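Local coordinates for protein aminotransferase, class IV (Brucella abortus, PDB 4TVI) that probably transfers the amino group of leucine, isoleucine or valine to 2-oxoglutarate, using pyridoxal 5'-phosphate as its cofactor, at residues Gly61-Arg69 against His81-Leu92; Thr163-Tyr171 against Pro186-Glu194. All coordinates share one frame; numbering follows the deposited sequence.

Contact 1. Residues Gly61-Arg69 against His81-Leu92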
loop_
_atom_site.group_PDB
_atom_site.type_symbol
_atom_site.label_atom_id
_atom_site.label_comp_id
_atom_site.label_asym_id
_atom_site.label_seq_id
_atom_site.Cartn_x
_atom_site.Cartn_y
_atom_site.Cartn_z
ATOM N N GLY A 61 0.227 -4.665 -4.156
ATOM C CA GLY A 61 -0.418 -3.398 -3.844
ATOM C C GLY A 61 -0.768 -2.363 -4.901
ATOM O O GLY A 61 -0.835 -1.178 -4.594
ATOM N N SER A 62 -1.043 -2.783 -6.128
ATOM C CA SER A 62 -1.200 -1.813 -7.212
ATOM C C SER A 62 -2.610 -1.219 -7.382
ATOM O O SER A 62 -2.823 -0.406 -8.278
ATOM C CB SER A 62 -0.767 -2.453 -8.533
ATOM O OG SER A 62 -1.570 -3.585 -8.837
ATOM N N LEU A 63 -3.557 -1.576 -6.518
ATOM C CA LEU A 63 -4.944 -1.137 -6.719
ATOM C C LEU A 63 -5.162 0.346 -6.407
ATOM O O LEU A 63 -4.709 0.860 -5.378
ATOM C CB LEU A 63 -5.914 -1.978 -5.880
ATOM C CG LEU A 63 -7.419 -1.756 -6.140
ATOM C CD1 LEU A 63 -8.215 -3.067 -6.015
ATOM C CD2 LEU A 63 -8.008 -0.703 -5.206
ATOM N N VAL A 64 -5.863 1.024 -7.309
ATOM C CA VAL A 64 -6.301 2.395 -7.081
ATOM C C VAL A 64 -7.818 2.431 -7.028
ATOM O O VAL A 64 -8.484 1.516 -7.520
ATOM C CB VAL A 64 -5.815 3.347 -8.178
ATOM C CG1 VAL A 64 -4.304 3.369 -8.212
ATOM C CG2 VAL A 64 -6.370 2.925 -9.525
ATOM N N PHE A 65 -8.367 3.492 -6.447
ATOM C CA PHE A 65 -9.809 3.609 -6.314
ATOM C C PHE A 65 -10.238 5.067 -6.306
ATOM O O PHE A 65 -9.413 5.964 -6.154
ATOM C CB PHE A 65 -10.281 2.914 -5.035
ATOM C CG PHE A 65 -9.878 3.624 -3.774
ATOM C CD1 PHE A 65 -8.606 3.458 -3.244
ATOM C CD2 PHE A 65 -10.770 4.458 -3.115
ATOM C CE1 PHE A 65 -8.231 4.108 -2.081
ATOM C CE2 PHE A 65 -10.402 5.115 -1.952
ATOM C CZ PHE A 65 -9.130 4.940 -1.433
ATOM N N ASP A 66 -11.534 5.302 -6.471
ATOM C CA ASP A 66 -12.081 6.631 -6.244
ATOM C C ASP A 66 -13.407 6.501 -5.514
ATOM O O ASP A 66 -13.769 5.413 -5.052
ATOM C CB ASP A 66 -12.243 7.399 -7.554
ATOM C CG ASP A 66 -11.937 8.879 -7.397
ATOM O OD1 ASP A 66 -12.766 9.594 -6.796
ATOM O OD2 ASP A 66 -10.861 9.320 -7.863
ATOM N N GLY A 67 -14.113 7.615 -5.367
ATOM C CA GLY A 67 -15.378 7.592 -4.666
ATOM C C GLY A 67 -16.309 8.689 -5.124
ATOM O O GLY A 67 -15.963 9.868 -5.049
ATOM N N ALA A 68 -17.483 8.304 -5.615
ATOM C CA ALA A 68 -18.537 9.270 -5.900
ATOM C C ALA A 68 -19.760 8.954 -5.043
ATOM O O ALA A 68 -19.791 7.938 -4.345
ATOM C CB ALA A 68 -18.893 9.260 -7.373
ATOM N N ARG A 69 -20.772 9.813 -5.098
ATOM C CA ARG A 69 -21.924 9.662 -4.215
ATOM C C ARG A 69 -23.250 9.945 -4.911
ATOM O O ARG A 69 -23.404 10.964 -5.585
ATOM C CB ARG A 69 -21.780 10.586 -3.004
ATOM C CG ARG A 69 -22.628 10.203 -1.798
ATOM C CD ARG A 69 -22.015 9.046 -1.014
ATOM N NE ARG A 69 -22.551 8.972 0.342
ATOM C CZ ARG A 69 -23.585 8.217 0.699
ATOM N NH1 ARG A 69 -24.197 7.463 -0.204
ATOM N NH2 ARG A 69 -24.009 8.216 1.958
ATOM N N HIS A 81 -14.831 12.582 -10.455
ATOM C CA HIS A 81 -14.416 11.384 -9.733
ATOM C C HIS A 81 -14.103 10.238 -10.692
ATOM O O HIS A 81 -13.171 9.464 -10.461
ATOM C CB HIS A 81 -15.494 10.964 -8.728
ATOM C CG HIS A 81 -15.537 11.813 -7.495
ATOM N ND1 HIS A 81 -14.523 11.820 -6.559
ATOM C CD2 HIS A 81 -16.473 12.681 -7.038
ATOM C CE1 HIS A 81 -14.834 12.648 -5.580
ATOM N NE2 HIS A 81 -16.012 13.187 -5.848
ATOM N N SER A 82 -14.880 10.136 -11.768
ATOM C CA SER A 82 -14.648 9.107 -12.780
ATOM C C SER A 82 -13.311 9.330 -13.468
ATOM O O SER A 82 -12.548 8.383 -13.694
ATOM C CB SER A 82 -15.772 9.097 -13.815
ATOM O OG SER A 82 -17.008 8.781 -13.204
ATOM N N ALA A 83 -13.022 10.590 -13.781
ATOM C CA ALA A 83 -11.787 10.937 -14.468
ATOM C C ALA A 83 -10.562 10.668 -13.598
ATOM O O ALA A 83 -9.524 10.239 -14.100
ATOM C CB ALA A 83 -11.815 12.395 -14.900
ATOM N N ARG A 84 -10.668 10.936 -12.300
ATOM C CA ARG A 84 -9.508 10.800 -11.431
ATOM C C ARG A 84 -9.098 9.345 -11.271
ATOM O O ARG A 84 -7.915 9.053 -11.100
ATOM C CB ARG A 84 -9.769 11.418 -10.054
ATOM C CG ARG A 84 -8.508 11.493 -9.179
ATOM C CD ARG A 84 -8.758 12.282 -7.902
ATOM N NE ARG A 84 -9.768 11.653 -7.058
ATOM C CZ ARG A 84 -10.253 12.199 -5.947
ATOM N NH1 ARG A 84 -9.832 13.396 -5.555
ATOM N NH2 ARG A 84 -11.170 11.557 -5.234
ATOM N N ALA A 85 -10.067 8.432 -11.355
ATOM C CA ALA A 85 -9.757 7.005 -11.276
ATOM C C ALA A 85 -8.749 6.623 -12.356
ATOM O O ALA A 85 -7.805 5.877 -12.093
ATOM C CB ALA A 85 -11.022 6.164 -11.405
ATOM N N ASN A 86 -8.937 7.153 -13.563
ATOM C CA ASN A 86 -7.991 6.897 -14.645
ATOM C C ASN A 86 -6.638 7.542 -14.377
ATOM O O ASN A 86 -5.597 6.950 -14.671
ATOM C CB ASN A 86 -8.550 7.378 -15.984
ATOM C CG ASN A 86 -9.648 6.472 -16.509
ATOM O OD1 ASN A 86 -9.867 5.382 -15.980
ATOM N ND2 ASN A 86 -10.333 6.908 -17.560
ATOM N N ASP A 87 -6.653 8.746 -13.808
ATOM C CA ASP A 87 -5.405 9.410 -13.428
ATOM C C ASP A 87 -4.625 8.581 -12.412
ATOM O O ASP A 87 -3.428 8.348 -12.580
ATOM C CB ASP A 87 -5.677 10.794 -12.843
ATOM C CG ASP A 87 -6.239 11.759 -13.862
ATOM O OD1 ASP A 87 -6.018 11.544 -15.074
ATOM O OD2 ASP A 87 -6.902 12.734 -13.446
ATOM N N SER A 88 -5.311 8.142 -11.362
ATOM C CA SER A 88 -4.685 7.341 -10.316
ATOM C C SER A 88 -4.120 6.049 -10.888
ATOM O O SER A 88 -3.033 5.620 -10.499
ATOM C CB SER A 88 -5.684 7.014 -9.204
ATOM O OG SER A 88 -6.105 8.185 -8.520
ATOM N N ALA A 89 -4.859 5.432 -11.809
ATOM C CA ALA A 89 -4.400 4.189 -12.424
ATOM C C ALA A 89 -3.067 4.403 -13.132
ATOM O O ALA A 89 -2.116 3.657 -12.918
ATOM C CB ALA A 89 -5.439 3.646 -13.395
ATOM N N ARG A 90 -2.998 5.436 -13.964
ATOM C CA ARG A 90 -1.769 5.735 -14.687
ATOM C C ARG A 90 -0.633 6.100 -13.731
ATOM O O ARG A 90 0.522 5.738 -13.969
ATOM C CB ARG A 90 -2.004 6.855 -15.707
ATOM C CG ARG A 90 -2.783 6.388 -16.942
ATOM C CD ARG A 90 -2.897 7.477 -17.994
ATOM N NE ARG A 90 -3.911 8.460 -17.637
ATOM C CZ ARG A 90 -5.167 8.414 -18.067
ATOM N NH1 ARG A 90 -5.550 7.440 -18.883
ATOM N NH2 ARG A 90 -6.035 9.344 -17.690
ATOM N N ALA A 91 -0.966 6.773 -12.634
ATOM C CA ALA A 91 0.038 7.152 -11.638
ATOM C C ALA A 91 0.622 5.920 -10.948
ATOM O O ALA A 91 1.694 5.984 -10.350
ATOM C CB ALA A 91 -0.559 8.101 -10.611
ATOM N N LEU A 92 -0.086 4.800 -11.043
ATOM C CA LEU A 92 0.374 3.554 -10.448
ATOM C C LEU A 92 0.903 2.575 -11.500
ATOM O O LEU A 92 1.114 1.397 -11.211
ATOM C CB LEU A 92 -0.751 2.900 -9.633
ATOM C CG LEU A 92 -0.699 3.009 -8.103
ATOM C CD1 LEU A 92 0.540 2.339 -7.553
ATOM C CD2 LEU A 92 -0.738 4.447 -7.653
HETATM O O HOH W 1 -8.546 7.672 -8.142
#
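D66, at the break in strand 64-70, reaches to H81 and R84 on the helix, and this is the tight end of the contact. R84 grips the carboxylate side-on with two nitrogens. R84 NE bonds D66 OD2 at 2.7 Å, almost straight at 174° and on the syn side. R84 NH2 bonds D66 OD1 at 3.0 Å, from well out of the carboxylate plane. H81 ND1 also gives its hydrogen to D66 OD1, at 2.8 Å, with the ring turned 69° from the carboxylate. The backbone N of G67 adds a bond of 2.8 Å to D66 OD1. That oxygen thus takes three donors, which should restrict rotation of the carboxylate. G67 O lies over a face of the H81 ring, and A68 CB packs on H81 CB.

Strand 64-70 is one of the two edge strands, within the chain, of the five-stranded antiparallel sheet in the small domain of this fold-type IV enzyme. Helix 78-91 lies along it. R84 NH1 bonds phosphate oxygen OP1 of the pyridoxal-phosphate-modified lysine at position 180, so D66 stands behind it as a second shell and probably positions it. S88 OG bonds the backbone N of that same residue. A water sits between F65 O, D66 OD2 and S88 OG.

At the L92 end the contact is apolar and held by packing. V64 CG1 is anti to the carbonyl carbon (chi1 -61°), which brings that methyl to 3.6 Å from L92 CG. V64 CG2 lies 4.0 Å from A89 CB. S62 O approaches L92 CG, while S62 OG bonds Q56 and A128 N elsewhere. On the solvent side of the helix, D87 and R90 are exposed and joined by a weak salt bridge, OD1 of D87 to NH2 of R90 at 3.4 Å.

Contact 2. Residues Thr163-Tyr171 against Pro186-Glu194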
loop_
_atom_site.group_PDB
_atom_site.type_symbol
_atom_site.label_atom_id
_atom_site.label_comp_id
_atom_site.label_asym_id
_atom_site.label_seq_id
_atom_site.Cartn_x
_atom_site.Cartn_y
_atom_site.Cartn_z
ATOM N N THR A 163 -7.437 14.892 17.110
ATOM C CA THR A 163 -6.258 15.058 17.943
ATOM C C THR A 163 -5.069 15.011 16.998
ATOM O O THR A 163 -5.239 14.862 15.787
ATOM C CB THR A 163 -6.141 13.959 19.026
ATOM O OG1 THR A 163 -4.968 14.180 19.825
ATOM C CG2 THR A 163 -6.058 12.592 18.378
ATOM N N THR A 164 -3.869 15.154 17.540
ATOM C CA THR A 164 -2.671 15.044 16.729
ATOM C C THR A 164 -2.277 13.585 16.600
ATOM O O THR A 164 -2.778 12.733 17.335
ATOM C CB THR A 164 -1.507 15.842 17.324
ATOM O OG1 THR A 164 -1.322 15.455 18.688
ATOM C CG2 THR A 164 -1.806 17.334 17.264
ATOM N N THR A 165 -1.377 13.301 15.666
ATOM C CA THR A 165 -0.860 11.952 15.497
ATOM C C THR A 165 0.661 11.981 15.411
ATOM O O THR A 165 1.254 12.969 14.972
ATOM C CB THR A 165 -1.441 11.271 14.245
ATOM O OG1 THR A 165 -0.805 10.000 14.058
ATOM C CG2 THR A 165 -1.218 12.137 13.006
ATOM N N SER A 166 1.286 10.897 15.852
ATOM C CA SER A 166 2.733 10.792 15.847
ATOM C C SER A 166 3.252 10.523 14.442
ATOM O O SER A 166 4.442 10.627 14.177
ATOM C CB SER A 166 3.181 9.685 16.799
ATOM O OG SER A 166 2.765 8.425 16.310
ATOM N N PHE A 167 2.358 10.130 13.547
ATOM C CA PHE A 167 2.761 9.822 12.186
ATOM C C PHE A 167 2.542 11.007 11.255
ATOM O O PHE A 167 1.744 11.891 11.550
ATOM C CB PHE A 167 2.002 8.598 11.684
ATOM C CG PHE A 167 2.077 7.427 12.625
ATOM C CD1 PHE A 167 3.256 6.716 12.778
ATOM C CD2 PHE A 167 0.964 7.037 13.357
ATOM C CE1 PHE A 167 3.330 5.640 13.646
ATOM C CE2 PHE A 167 1.031 5.958 14.229
ATOM C CZ PHE A 167 2.214 5.259 14.372
ATOM N N ARG A 168 3.262 11.024 10.138
ATOM C CA ARG A 168 3.140 12.109 9.175
ATOM C C ARG A 168 2.795 11.576 7.791
ATOM O O ARG A 168 2.942 10.380 7.510
ATOM C CB ARG A 168 4.423 12.941 9.103
ATOM C CG ARG A 168 4.971 13.377 10.443
ATOM C CD ARG A 168 6.174 14.319 10.285
ATOM N NE ARG A 168 6.715 14.701 11.588
ATOM C CZ ARG A 168 7.958 15.133 11.800
ATOM N NH1 ARG A 168 8.817 15.251 10.795
ATOM N NH2 ARG A 168 8.346 15.445 13.029
ATOM N N ARG A 169 2.330 12.482 6.936
ATOM C CA ARG A 169 2.132 12.206 5.522
ATOM C C ARG A 169 3.450 11.827 4.863
ATOM O O ARG A 169 4.489 12.406 5.167
ATOM C CB ARG A 169 1.549 13.433 4.808
ATOM C CG ARG A 169 0.218 13.934 5.349
ATOM C CD ARG A 169 -0.901 12.930 5.132
ATOM N NE ARG A 169 -0.982 12.513 3.736
ATOM C CZ ARG A 169 -1.430 11.329 3.336
ATOM N NH1 ARG A 169 -1.842 10.434 4.227
ATOM N NH2 ARG A 169 -1.468 11.037 2.043
ATOM N N PRO A 170 3.414 10.842 3.964
ATOM C CA PRO A 170 4.577 10.609 3.107
ATOM C C PRO A 170 4.661 11.675 2.019
ATOM O O PRO A 170 3.852 12.608 1.999
ATOM C CB PRO A 170 4.317 9.221 2.514
ATOM C CG PRO A 170 2.866 8.912 2.779
ATOM C CD PRO A 170 2.254 10.027 3.572
ATOM N N TYR A 171 5.632 11.538 1.125
ATOM C CA TYR A 171 5.791 12.458 0.007
ATOM C C TYR A 171 6.236 11.663 -1.208
ATOM O O TYR A 171 6.650 10.516 -1.073
ATOM C CB TYR A 171 6.791 13.574 0.345
ATOM C CG TYR A 171 8.092 13.072 0.940
ATOM C CD1 TYR A 171 8.176 12.732 2.286
ATOM C CD2 TYR A 171 9.229 12.932 0.160
ATOM C CE1 TYR A 171 9.359 12.266 2.837
ATOM C CE2 TYR A 171 10.416 12.466 0.704
ATOM C CZ TYR A 171 10.473 12.136 2.043
ATOM O OH TYR A 171 11.648 11.672 2.593
ATOM N N PRO A 186 -2.772 2.234 4.759
ATOM C CA PRO A 186 -2.395 1.726 6.082
ATOM C C PRO A 186 -1.768 2.799 6.972
ATOM O O PRO A 186 -1.847 2.688 8.195
ATOM C CB PRO A 186 -1.380 0.627 5.757
ATOM C CG PRO A 186 -1.823 0.119 4.434
ATOM C CD PRO A 186 -2.299 1.339 3.685
ATOM N N ASN A 187 -1.156 3.816 6.370
ATOM C CA ASN A 187 -0.634 4.938 7.143
ATOM C C ASN A 187 -1.788 5.671 7.824
ATOM O O ASN A 187 -1.757 5.933 9.027
ATOM C CB ASN A 187 0.163 5.891 6.247
ATOM C CG ASN A 187 0.874 6.976 7.029
ATOM O OD1 ASN A 187 1.297 6.760 8.165
ATOM N ND2 ASN A 187 1.024 8.149 6.417
ATOM N N ASN A 188 -2.823 5.969 7.045
ATOM C CA ASN A 188 -4.023 6.622 7.562
ATOM C C ASN A 188 -4.673 5.813 8.673
ATOM O O ASN A 188 -5.170 6.368 9.658
ATOM C CB ASN A 188 -5.045 6.824 6.433
ATOM C CG ASN A 188 -4.514 7.688 5.306
ATOM O OD1 ASN A 188 -3.554 7.319 4.629
ATOM N ND2 ASN A 188 -5.147 8.834 5.085
ATOM N N ALA A 189 -4.643 4.493 8.508
ATOM C CA ALA A 189 -5.266 3.575 9.451
ATOM C C ALA A 189 -4.637 3.629 10.834
ATOM O O ALA A 189 -5.345 3.741 11.834
ATOM C CB ALA A 189 -5.208 2.143 8.904
ATOM N N ARG A 190 -3.309 3.563 10.893
ATOM C CA ARG A 190 -2.618 3.615 12.177
ATOM C C ARG A 190 -2.828 4.970 12.868
ATOM O O ARG A 190 -2.888 5.034 14.094
ATOM C CB ARG A 190 -1.128 3.289 12.018
ATOM C CG ARG A 190 -0.354 4.162 11.055
ATOM C CD ARG A 190 1.125 3.760 11.009
ATOM N NE ARG A 190 1.913 4.703 10.214
ATOM C CZ ARG A 190 3.243 4.748 10.195
ATOM N NH1 ARG A 190 3.960 3.906 10.933
ATOM N NH2 ARG A 190 3.858 5.652 9.449
ATOM N N MET A 191 -2.949 6.041 12.089
ATOM C CA MET A 191 -3.263 7.352 12.656
ATOM C C MET A 191 -4.628 7.308 13.330
ATOM O O MET A 191 -4.810 7.827 14.432
ATOM C CB MET A 191 -3.256 8.438 11.578
ATOM C CG MET A 191 -1.908 8.673 10.915
ATOM S SD MET A 191 -2.087 9.770 9.497
ATOM C CE MET A 191 -0.406 9.821 8.873
ATOM N N LEU A 192 -5.587 6.688 12.653
ATOM C CA LEU A 192 -6.934 6.554 13.187
ATOM C C LEU A 192 -6.923 5.688 14.435
ATOM O O LEU A 192 -7.590 6.004 15.421
ATOM C CB LEU A 192 -7.873 5.964 12.134
ATOM C CG LEU A 192 -8.206 6.926 10.992
ATOM C CD1 LEU A 192 -8.863 6.189 9.848
ATOM C CD2 LEU A 192 -9.113 8.039 11.494
ATOM N N ARG A 193 -6.145 4.606 14.394
ATOM C CA ARG A 193 -5.995 3.733 15.553
ATOM C C ARG A 193 -5.460 4.529 16.740
ATOM O O ARG A 193 -5.945 4.400 17.866
ATOM C CB ARG A 193 -5.059 2.560 15.243
ATOM C CG ARG A 193 -4.736 1.707 16.469
ATOM C CD ARG A 193 -3.478 0.871 16.265
ATOM N NE ARG A 193 -2.359 1.681 15.785
ATOM C CZ ARG A 193 -1.565 2.410 16.564
ATOM N NH1 ARG A 193 -1.758 2.442 17.878
ATOM N NH2 ARG A 193 -0.576 3.113 16.025
ATOM N N GLU A 194 -4.457 5.358 16.479
ATOM C CA GLU A 194 -3.873 6.188 17.526
ATOM C C GLU A 194 -4.882 7.190 18.082
ATOM O O GLU A 194 -4.991 7.371 19.295
ATOM C CB GLU A 194 -2.654 6.940 16.987
ATOM C CG GLU A 194 -1.670 7.380 18.054
ATOM C CD GLU A 194 -0.466 8.086 17.462
ATOM O OE1 GLU A 194 -0.648 8.884 16.520
ATOM O OE2 GLU A 194 0.659 7.842 17.934
HETATM O O HOH W 2 -3.267 8.663 2.085
#
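E194 takes three hydrogen bonds from the turn at T165 and S166. T165 OG1 donates to E194 OE1 at 2.7 Å, and the backbone N of S166 reaches the same oxygen at 2.9 Å, on its syn side. S166 OG donates to E194 OE2 at 2.7 Å. T165 OG1 also accepts from the backbone N of F167, which makes an ST turn. With OG1 anti to the backbone N (chi1 175°), the hydroxyl can serve both partners.

A second polar set runs through N187. Its ND2 donates to R168 O at 3.1 Å, from above the carbonyl plane. Its OD1 accepts from both NE and NH2 of R190. Farther along, a water links R169 NH2 to N188 OD1, while R169 NE bonds T236 O and N188 ND2 bonds A216 O.

The flat groups form the third set. The R190 guanidinium lies on the F167 ring, centres 3.8 Å apart and planes at 17°, a cation-pi stack. R190 CD sits 3.7 Å above the F167 ring centroid as a CH-pi contact. S166 OG covers the opposite face, and R193 NH2 comes to the ring edge.

Apolar packing is carried by M191. Its CE rests 3.9 Å from F167 CB, and M191 also touches V205 of strand 202-206. The segment past strand 160-164 runs along helix 185-198, in the large domain. The contact borders the dimer interface, where R190 NH2 bonds L172 O of the second subunit.

Because both ends of the N187 amide are used, its flip is fixed. N187 OD1, helped by L172 O of the second subunit, probably keeps the R190 guanidinium flat on F167. Three donors on the E194 carboxylate probably stabilise its negative charge and pin the turn to the helix.

Overall arrangement
After the first strands and helix 56-60, the chain forms strand 64-70 and then turns back into helix 78-91. Contact 1 closes this short loop and lays the helix on the edge of the five-stranded sheet. The chain runs on through that sheet and enters the mixed sheet at strand 160-164. Contact 2 closes the next loop, which carries the cofactor-bearing lysine and leads into helix 185-198. The two loops are in series, neither enclosing nor crossing the other. The centres of contact 1 and contact 2 are about 22 Å apart. The nearest atoms of contact 1 and contact 2 are about 9 Å apart, without touching. Both reach the second subunit, where L92 packs on P186 of the other copy.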